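Local coordinates for protein type III effector NopAA (Sinorhizobium fredii USDA 257, PDB 6SDU) that hydrolyses xyloglucan as a secreted effector of the glycosyl hydrolase 12 family, a beta-sandwich enzyme probably also active on cellulose-like glucans, at residues A[195-198]-A[199-202]; A[154-158]-A[159-163]; A[81-84]-A[85-88]. All coordinates share one frame; numbering follows the deposited sequence.

Contact 1 of 3, residues A[195-198]-A[199-202]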
ATOM      1  N   LEU A 195      -6.646 -12.566  -2.526  1.00 40.97           N
ATOM      2  CA  LEU A 195      -5.563 -13.535  -2.617  1.00 36.86           C
ATOM      3  C   LEU A 195      -6.046 -14.831  -3.274  1.00 41.45           C
ATOM      4  O   LEU A 195      -5.321 -15.447  -4.068  1.00 42.94           O
ATOM      5  CB  LEU A 195      -5.004 -13.804  -1.220  1.00 28.92           C
ATOM      6  CG  LEU A 195      -4.352 -12.590  -0.561  1.00 36.84           C
ATOM      7  CD1 LEU A 195      -3.899 -12.877   0.876  1.00 35.53           C
ATOM      8  CD2 LEU A 195      -3.182 -12.084  -1.431  1.00 35.97           C
ATOM      9  N   GLN A 196      -7.291 -15.231  -2.990  1.00 42.58           N
ATOM     10  CA  GLN A 196      -7.841 -16.437  -3.608  1.00 40.94           C
ATOM     11  C   GLN A 196      -7.950 -16.269  -5.118  1.00 39.79           C
ATOM     12  O   GLN A 196      -7.603 -17.182  -5.874  1.00 37.88           O
ATOM     13  CB  GLN A 196      -9.202 -16.765  -2.996  1.00 38.52           C
ATOM     14  CG  GLN A 196      -9.107 -17.410  -1.625  1.00 53.36           C
ATOM     15  CD  GLN A 196     -10.454 -17.579  -0.927  1.00 63.05           C
ATOM     16  OE1 GLN A 196     -11.436 -16.905  -1.248  1.00 63.80           O
ATOM     17  NE2 GLN A 196     -10.498 -18.496   0.035  1.00 67.32           N
ATOM     18  N   TRP A 197      -8.379 -15.085  -5.578  1.00 40.51           N
ATOM     19  CA  TRP A 197      -8.464 -14.827  -7.014  1.00 38.78           C
ATOM     20  C   TRP A 197      -7.082 -14.823  -7.670  1.00 45.32           C
ATOM     21  O   TRP A 197      -6.917 -15.341  -8.783  1.00 42.68           O
ATOM     22  CB  TRP A 197      -9.183 -13.502  -7.260  1.00 35.02           C
ATOM     23  CG  TRP A 197      -9.334 -13.150  -8.727  1.00 47.72           C
ATOM     24  CD1 TRP A 197     -10.408 -13.427  -9.540  1.00 53.97           C
ATOM     25  CD2 TRP A 197      -8.380 -12.460  -9.551  1.00 47.58           C
ATOM     26  NE1 TRP A 197     -10.176 -12.950 -10.816  1.00 57.11           N
ATOM     27  CE2 TRP A 197      -8.945 -12.343 -10.844  1.00 57.59           C
ATOM     28  CE3 TRP A 197      -7.110 -11.916  -9.318  1.00 49.09           C
ATOM     29  CZ2 TRP A 197      -8.278 -11.715 -11.898  1.00 57.19           C
ATOM     30  CZ3 TRP A 197      -6.450 -11.289 -10.366  1.00 46.41           C
ATOM     31  CH2 TRP A 197      -7.036 -11.196 -11.639  1.00 53.65           C
ATOM     32  N   ILE A 198      -6.075 -14.251  -6.994  1.00 43.35           N
ATOM     33  CA  ILE A 198      -4.725 -14.231  -7.549  1.00 47.88           C
ATOM     34  C   ILE A 198      -4.159 -15.644  -7.625  1.00 47.82           C
ATOM     35  O   ILE A 198      -3.440 -15.990  -8.571  1.00 45.73           O
ATOM     36  CB  ILE A 198      -3.811 -13.300  -6.730  1.00 48.72           C
ATOM     37  CG1 ILE A 198      -4.352 -11.867  -6.727  1.00 54.06           C
ATOM     38  CG2 ILE A 198      -2.405 -13.317  -7.308  1.00 49.02           C
ATOM     39  CD1 ILE A 198      -3.595 -10.922  -5.789  1.00 45.50           C
ATOM     40  N   LYS A 199      -4.446 -16.472  -6.617  1.00 46.34           N
ATOM     41  CA  LYS A 199      -4.045 -17.876  -6.670  1.00 46.12           C
ATOM     42  C   LYS A 199      -4.696 -18.591  -7.853  1.00 49.44           C
ATOM     43  O   LYS A 199      -4.029 -19.354  -8.564  1.00 44.11           O
ATOM     44  CB  LYS A 199      -4.415 -18.563  -5.352  1.00 46.67           C
ATOM     45  CG  LYS A 199      -3.974 -20.012  -5.221  1.00 57.39           C
ATOM     46  CD  LYS A 199      -4.515 -20.621  -3.932  1.00 63.00           C
ATOM     47  CE  LYS A 199      -4.156 -22.107  -3.809  1.00 73.01           C
ATOM     48  NZ  LYS A 199      -4.677 -22.735  -2.555  1.00 74.20           N
ATOM     49  N   SER A 200      -5.981 -18.295  -8.120  1.00 49.89           N
ATOM     50  CA  SER A 200      -6.721 -18.923  -9.222  1.00 51.06           C
ATOM     51  C   SER A 200      -6.147 -18.586 -10.594  1.00 55.70           C
ATOM     52  O   SER A 200      -6.403 -19.318 -11.556  1.00 64.07           O
ATOM     53  CB  SER A 200      -8.210 -18.538  -9.157  1.00 44.61           C
ATOM     54  OG  SER A 200      -8.502 -17.329  -9.846  1.00 52.58           O
ATOM     55  N   LYS A 201      -5.416 -17.481 -10.725  1.00 53.48           N
ATOM     56  CA  LYS A 201      -4.719 -17.185 -11.970  1.00 49.10           C
ATOM     57  C   LYS A 201      -3.318 -17.769 -11.986  1.00 45.15           C
ATOM     58  O   LYS A 201      -2.588 -17.569 -12.959  1.00 52.82           O
ATOM     59  CB  LYS A 201      -4.654 -15.682 -12.194  1.00 46.41           C
ATOM     60  CG  LYS A 201      -6.006 -15.033 -12.178  1.00 52.73           C
ATOM     61  CD  LYS A 201      -6.846 -15.471 -13.348  1.00 46.14           C
ATOM     62  CE  LYS A 201      -8.240 -14.903 -13.220  1.00 52.92           C
ATOM     63  NZ  LYS A 201      -9.070 -15.190 -14.417  1.00 67.78           N
ATOM     64  N   GLY A 202      -2.938 -18.488 -10.932  1.00 46.47           N
ATOM     65  CA  GLY A 202      -1.694 -19.226 -10.896  1.00 55.71           C
ATOM     66  C   GLY A 202      -0.444 -18.466 -10.512  1.00 53.21           C
ATOM     67  O   GLY A 202       0.657 -18.986 -10.728  1.00 54.18           O
TER
HETATM   68  O   HOH W   1     -11.106 -13.438 -13.322  1.00 53.93           O
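Trp197 and Lys201, four residues apart at the end of helix 191-200, share one water: it accepts from Trp197 NE1 at 2.7 Å and from Lys201 NZ at 2.9 Å, so a single oxygen serves both side-chain donors. The water lies in the plane at the edge of the indole, where the N-H points. Above the ring runs the lysine chain, bent at chi2 (-67°) so that its middle folds back across one face. Lys201 CG sits 4.0 Å from the centroid of the Trp197 six-membered ring, 9° off the normal, a CH-pi contact, and Lys201 CE meets Trp197 CZ2 at 3.5 Å nearer the rim.

The backbone acceptors Leu195 O and Gln196 O are met by regular helical bonds from Lys199 N and Ser200 N. Beyond them the pattern frays: Lys201 N makes only weak bonds, to Trp197 O and to Ile198 O. Trp197 O gains a firmer partner in the hydroxyl of Ser200, whose OG donates to it at 2.8 Å; with chi1 at 88°, OG turns back over the helix toward that carbonyl. Gly202, with positive phi, completes a Schellman motif, a conformation easy for a residue without CB, and Gly202 N donates to Lys199 O (2.7 Å).

Leu195 and Ile198 suit the inward side, where both pack on Ile119 of strand 117-125. Trp197 also stands edge-to-face with Tyr152. The shared water ties the lysine end to the indole N-H while the CH-pi contact lays the chain on the ring, and a positive charge at a helix C terminus is probably favourable.

Contact 2 of 3, residues A[154-158]-A[159-163]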
ATOM      1  N   ASN A 154     -10.707  -4.338 -15.255  1.00 48.73           N
ATOM      2  CA  ASN A 154     -12.049  -4.280 -14.645  1.00 55.41           C
ATOM      3  C   ASN A 154     -12.408  -5.564 -13.904  1.00 52.25           C
ATOM      4  O   ASN A 154     -13.520  -6.084 -13.995  1.00 54.56           O
ATOM      5  CB  ASN A 154     -13.106  -3.926 -15.689  1.00 58.87           C
ATOM      6  CG  ASN A 154     -12.793  -2.625 -16.395  1.00 69.96           C
ATOM      7  OD1 ASN A 154     -12.688  -1.570 -15.757  1.00 71.64           O
ATOM      8  ND2 ASN A 154     -12.609  -2.690 -17.707  1.00 71.91           N
ATOM      9  N   VAL A 155     -11.472  -6.035 -13.098  1.00 47.81           N
ATOM     10  CA  VAL A 155     -11.696  -7.239 -12.317  1.00 50.01           C
ATOM     11  C   VAL A 155     -12.499  -6.864 -11.083  1.00 52.30           C
ATOM     12  O   VAL A 155     -12.122  -5.958 -10.334  1.00 46.74           O
ATOM     13  CB  VAL A 155     -10.363  -7.893 -11.936  1.00 49.60           C
ATOM     14  CG1 VAL A 155     -10.608  -9.136 -11.081  1.00 54.61           C
ATOM     15  CG2 VAL A 155      -9.576  -8.220 -13.191  1.00 46.32           C
ATOM     16  N   ASN A 156     -13.620  -7.545 -10.870  1.00 67.76           N
ATOM     17  CA  ASN A 156     -14.450  -7.307  -9.699  1.00 67.61           C
ATOM     18  C   ASN A 156     -14.142  -8.404  -8.693  1.00 58.39           C
ATOM     19  O   ASN A 156     -14.506  -9.561  -8.905  1.00 56.78           O
ATOM     20  CB  ASN A 156     -15.934  -7.266 -10.042  1.00 76.53           C
ATOM     21  CG  ASN A 156     -16.756  -6.686  -8.914  1.00 87.65           C
ATOM     22  OD1 ASN A 156     -16.923  -7.311  -7.866  1.00 89.75           O
ATOM     23  ND2 ASN A 156     -17.243  -5.468  -9.104  1.00 96.88           N
ATOM     24  N   VAL A 157     -13.423  -8.044  -7.626  1.00 55.50           N
ATOM     25  CA  VAL A 157     -13.036  -8.983  -6.578  1.00 53.47           C
ATOM     26  C   VAL A 157     -12.940  -8.227  -5.260  1.00 55.80           C
ATOM     27  O   VAL A 157     -12.692  -7.017  -5.233  1.00 62.82           O
ATOM     28  CB  VAL A 157     -11.699  -9.690  -6.909  1.00 48.93           C
ATOM     29  CG1 VAL A 157     -10.530  -8.731  -6.753  1.00 54.17           C
ATOM     30  CG2 VAL A 157     -11.509 -10.914  -6.041  1.00 45.08           C
ATOM     31  N   GLY A 158     -13.169  -8.949  -4.163  1.00 43.02           N
ATOM     32  CA  GLY A 158     -12.986  -8.416  -2.822  1.00 49.55           C
ATOM     33  C   GLY A 158     -13.680  -7.105  -2.497  1.00 53.70           C
ATOM     34  O   GLY A 158     -13.198  -6.327  -1.659  1.00 47.56           O
ATOM     35  N   GLY A 159     -14.833  -6.874  -3.124  1.00 49.61           N
ATOM     36  CA  GLY A 159     -15.655  -5.716  -2.845  1.00 46.81           C
ATOM     37  C   GLY A 159     -15.423  -4.493  -3.700  1.00 53.52           C
ATOM     38  O   GLY A 159     -15.901  -3.409  -3.327  1.00 56.64           O
ATOM     39  N   ALA A 160     -14.696  -4.616  -4.815  1.00 42.35           N
ATOM     40  CA  ALA A 160     -14.419  -3.462  -5.661  1.00 46.72           C
ATOM     41  C   ALA A 160     -13.987  -3.943  -7.037  1.00 45.51           C
ATOM     42  O   ALA A 160     -13.793  -5.136  -7.263  1.00 50.00           O
ATOM     43  CB  ALA A 160     -13.356  -2.550  -5.042  1.00 41.61           C
ATOM     44  N   THR A 161     -13.872  -2.994  -7.964  1.00 42.89           N
ATOM     45  CA  THR A 161     -13.376  -3.260  -9.309  1.00 38.25           C
ATOM     46  C   THR A 161     -11.966  -2.709  -9.440  1.00 39.03           C
ATOM     47  O   THR A 161     -11.691  -1.586  -9.002  1.00 40.05           O
ATOM     48  CB  THR A 161     -14.295  -2.650 -10.364  1.00 39.42           C
ATOM     49  OG1 THR A 161     -15.606  -3.216 -10.218  1.00 50.68           O
ATOM     50  CG2 THR A 161     -13.767  -2.937 -11.768  1.00 39.78           C
ATOM     51  N   TRP A 162     -11.075  -3.497 -10.036  1.00 38.73           N
ATOM     52  CA  TRP A 162      -9.665  -3.163 -10.070  1.00 36.55           C
ATOM     53  C   TRP A 162      -9.095  -3.423 -11.449  1.00 39.92           C
ATOM     54  O   TRP A 162      -9.636  -4.211 -12.224  1.00 43.10           O
ATOM     55  CB  TRP A 162      -8.852  -3.986  -9.059  1.00 32.55           C
ATOM     56  CG  TRP A 162      -9.409  -4.127  -7.675  1.00 31.76           C
ATOM     57  CD1 TRP A 162     -10.327  -5.029  -7.261  1.00 40.66           C
ATOM     58  CD2 TRP A 162      -9.022  -3.389  -6.500  1.00 40.02           C
ATOM     59  NE1 TRP A 162     -10.562  -4.896  -5.912  1.00 35.61           N
ATOM     60  CE2 TRP A 162      -9.777  -3.891  -5.423  1.00 37.15           C
ATOM     61  CE3 TRP A 162      -8.126  -2.343  -6.262  1.00 41.54           C
ATOM     62  CZ2 TRP A 162      -9.660  -3.392  -4.128  1.00 43.96           C
ATOM     63  CZ3 TRP A 162      -8.012  -1.843  -4.966  1.00 41.07           C
ATOM     64  CH2 TRP A 162      -8.777  -2.365  -3.923  1.00 44.25           C
ATOM     65  N   ASN A 163      -7.976  -2.756 -11.730  1.00 39.21           N
ATOM     66  CA  ASN A 163      -7.076  -3.086 -12.831  1.00 34.54           C
ATOM     67  C   ASN A 163      -5.830  -3.736 -12.234  1.00 39.29           C
ATOM     68  O   ASN A 163      -5.317  -3.259 -11.212  1.00 31.24           O
ATOM     69  CB  ASN A 163      -6.693  -1.844 -13.633  1.00 37.61           C
ATOM     70  CG  ASN A 163      -7.801  -1.382 -14.553  1.00 40.95           C
ATOM     71  OD1 ASN A 163      -8.668  -2.172 -14.933  1.00 35.30           O
ATOM     72  ND2 ASN A 163      -7.780  -0.093 -14.918  1.00 33.79           N
TER
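Val157 and Trp162 cross at about a right angle, the valine methyl CG1 lying 3.7 Å from CD1 of the indole. The same indole turns its N-H edge to the backbone of that valine: Trp162 NE1 donates to Val157 O at 3.1 Å, with the oxygen in the ring plane, which fixes the rotation of the ring. Val157 O also accepts from Ala160 N, and the two donors arrive from opposite faces of its carbonyl plane. One face of the indole receives Ala160 CB, 3.4 Å above the plane and offset toward the rim; a methyl is small enough to lie against a flat ring.

These residues belong to a beta hairpin, strands 155-157 and 160-168 joined by a type I' turn from Val157 to Ala160. Gly158 and Gly159 accept its positive phi angles readily, and at Gly159 a CB would run into the carbonyl oxygen before it. Strand 155-157 is the outermost of the larger sheet of the GH12 beta-sandwich. Val155 and Trp162 are a hydrogen-bonded pair, Val155 N to Trp162 O and Trp162 N to Val155 O, each 2.7 Å.

Asn156 and Thr161 face away from that indole side as a non-hydrogen-bonded pair. Their side chains also meet at about a right angle, and Asn156 ND2 gives Thr161 OG1 a weak bond of 3.0 Å. Thr161 holds OG1 beside its backbone N (chi1 -59°), which leaves CG2 anti to that N and 3.6 Å from Asn154 CA. At the open end a G1 bulge sets Asn154 and Val155 both against Trp162. Asn163 OD1 receives Asn154 N in a nearly straight bond (171°), while its ND2 donates to Ser129 O. The amide planes of these two asparagines stand 61° apart.

Contact 3 of 3, residues A[81-84]-A[85-88]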
ATOM      1  N   GLY A  81       0.699 -14.468   9.586  1.00 35.35           N
ATOM      2  CA  GLY A  81       1.414 -15.716   9.792  1.00 41.98           C
ATOM      3  C   GLY A  81       0.581 -16.986   9.695  1.00 51.87           C
ATOM      4  O   GLY A  81       0.713 -17.882  10.536  1.00 62.64           O
ATOM      5  N   LYS A  82      -0.256 -17.094   8.666  1.00 47.65           N
ATOM      6  CA  LYS A  82      -1.151 -18.229   8.488  1.00 45.55           C
ATOM      7  C   LYS A  82      -1.227 -18.587   7.010  1.00 50.09           C
ATOM      8  O   LYS A  82      -1.209 -17.692   6.161  1.00 45.37           O
ATOM      9  CB  LYS A  82      -2.572 -17.920   8.989  1.00 48.20           C
ATOM     10  CG  LYS A  82      -2.684 -17.718  10.486  1.00 59.61           C
ATOM     11  CD  LYS A  82      -4.066 -17.215  10.914  1.00 61.58           C
ATOM     12  CE  LYS A  82      -5.164 -17.734  10.016  1.00 70.61           C
ATOM     13  NZ  LYS A  82      -5.914 -18.866  10.634  1.00 78.47           N
ATOM     14  N   PRO A  83      -1.332 -19.883   6.681  1.00 48.59           N
ATOM     15  CA  PRO A  83      -1.590 -20.269   5.289  1.00 42.42           C
ATOM     16  C   PRO A  83      -2.945 -19.768   4.821  1.00 44.88           C
ATOM     17  O   PRO A  83      -3.911 -19.690   5.588  1.00 38.74           O
ATOM     18  CB  PRO A  83      -1.580 -21.805   5.332  1.00 50.74           C
ATOM     19  CG  PRO A  83      -0.858 -22.154   6.576  1.00 53.36           C
ATOM     20  CD  PRO A  83      -1.220 -21.065   7.548  1.00 55.31           C
ATOM     21  N   LEU A  84      -3.006 -19.429   3.533  1.00 42.03           N
ATOM     22  CA  LEU A  84      -4.252 -18.925   2.967  1.00 39.81           C
ATOM     23  C   LEU A  84      -5.402 -19.901   3.209  1.00 52.39           C
ATOM     24  O   LEU A  84      -6.527 -19.489   3.519  1.00 53.19           O
ATOM     25  CB  LEU A  84      -4.069 -18.681   1.477  1.00 38.50           C
ATOM     26  CG  LEU A  84      -5.249 -18.057   0.761  1.00 41.44           C
ATOM     27  CD1 LEU A  84      -5.681 -16.755   1.472  1.00 42.41           C
ATOM     28  CD2 LEU A  84      -4.783 -17.791  -0.643  1.00 44.82           C
ATOM     29  N   SER A  85      -5.122 -21.202   3.107  1.00 54.23           N
ATOM     30  CA  SER A  85      -6.162 -22.215   3.259  1.00 55.01           C
ATOM     31  C   SER A  85      -6.719 -22.263   4.680  1.00 58.01           C
ATOM     32  O   SER A  85      -7.900 -22.583   4.869  1.00 57.92           O
ATOM     33  CB  SER A  85      -5.604 -23.584   2.855  1.00 46.78           C
ATOM     34  OG  SER A  85      -4.483 -23.939   3.648  1.00 49.46           O
ATOM     35  N   SER A  86      -5.907 -21.929   5.684  1.00 47.75           N
ATOM     36  CA  SER A  86      -6.381 -21.950   7.065  1.00 54.10           C
ATOM     37  C   SER A  86      -7.168 -20.697   7.440  1.00 58.70           C
ATOM     38  O   SER A  86      -7.703 -20.629   8.554  1.00 55.93           O
ATOM     39  CB  SER A  86      -5.209 -22.153   8.030  1.00 49.14           C
ATOM     40  OG  SER A  86      -4.415 -20.982   8.122  1.00 65.44           O
ATOM     41  N   ILE A  87      -7.218 -19.695   6.566  1.00 51.45           N
ATOM     42  CA  ILE A  87      -7.849 -18.422   6.885  1.00 52.11           C
ATOM     43  C   ILE A  87      -9.339 -18.491   6.575  1.00 47.43           C
ATOM     44  O   ILE A  87      -9.742 -18.845   5.459  1.00 55.50           O
ATOM     45  CB  ILE A  87      -7.180 -17.269   6.113  1.00 53.83           C
ATOM     46  CG1 ILE A  87      -5.770 -17.021   6.644  1.00 62.89           C
ATOM     47  CG2 ILE A  87      -8.009 -15.986   6.217  1.00 50.11           C
ATOM     48  CD1 ILE A  87      -4.833 -16.361   5.642  1.00 64.13           C
ATOM     49  N   ASN A  88     -10.156 -18.102   7.550  1.00 47.08           N
ATOM     50  CA  ASN A  88     -11.601 -18.003   7.393  1.00 51.26           C
ATOM     51  C   ASN A  88     -12.052 -16.586   7.067  1.00 58.09           C
ATOM     52  O   ASN A  88     -12.980 -16.399   6.268  1.00 62.13           O
ATOM     53  CB  ASN A  88     -12.308 -18.467   8.676  1.00 52.74           C
ATOM     54  CG  ASN A  88     -11.819 -19.835   9.167  1.00 64.45           C
ATOM     55  OD1 ASN A  88     -12.000 -20.856   8.495  1.00 67.55           O
ATOM     56  ND2 ASN A  88     -11.187 -19.851  10.343  1.00 63.02           N
TER
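Lys82 curls back on the turn that follows it, its chain bent at chi3 (32°) and chi4 (102°) in unusual torsions, and its ammonium ends above the carbonyl plane of Ser86. Lys82 NZ donates to Ser86 O at 3.3 Å, 66° out of that plane. The bend also presses Lys82 CE against Ile87 CG1 at 3.5 Å, a tight carbon contact in which the two side chains cross obliquely. A long, flexible lysine suits this place because its methylenes can lie on the isoleucine before the charge turns to the carbonyl.

Gly81 and Lys82, both facing Val209, form a G1 bulge; positive phi makes glycine apt there. The bulge lies just before the end of strand 72-83, and the turn follows from Leu84. Pro83 O accepts twice from Ser86, through OG and weakly through N. Ser86 OG meets Pro83 O at 2.9 Å in the carbonyl plane, on a lone pair. Its chi1 places OG back over its own backbone, and Ser86 OG also touches Pro83 CD at 3.2 Å.

Ile87 N donates a hydrogen bond to Leu84 O (3.1 Å) from above the carbonyl plane. The side chains of these two buried residues come together at Leu84 CD1 and Ile87 CD1, 4.3 Å apart, and Leu84 packs further on Asp206 and Ile207. Ser85, at the exposed corner, bonds through its hydroxyl to Asp206.

Following the chain from the N terminus, contact 3 comes first, turning the end of strand 72-83 toward strand 90-97 and so leading from the larger sheet to the smaller. Contact 2 follows, closing the hairpin at the edge of the larger sheet, and contact 1 ends helix 191-200 after strand 186-190 of the smaller sheet. The three lie in series, none nested or crossed. The helix is the common neighbour: Trp197 packs on Val155 (CZ2 to CG1, 3.6 Å) and Val157 of contact 2, while Leu195 meets Leu84 of contact 3. Contacts 2 and 3 do not touch, their nearest atoms being about 11 Å apart.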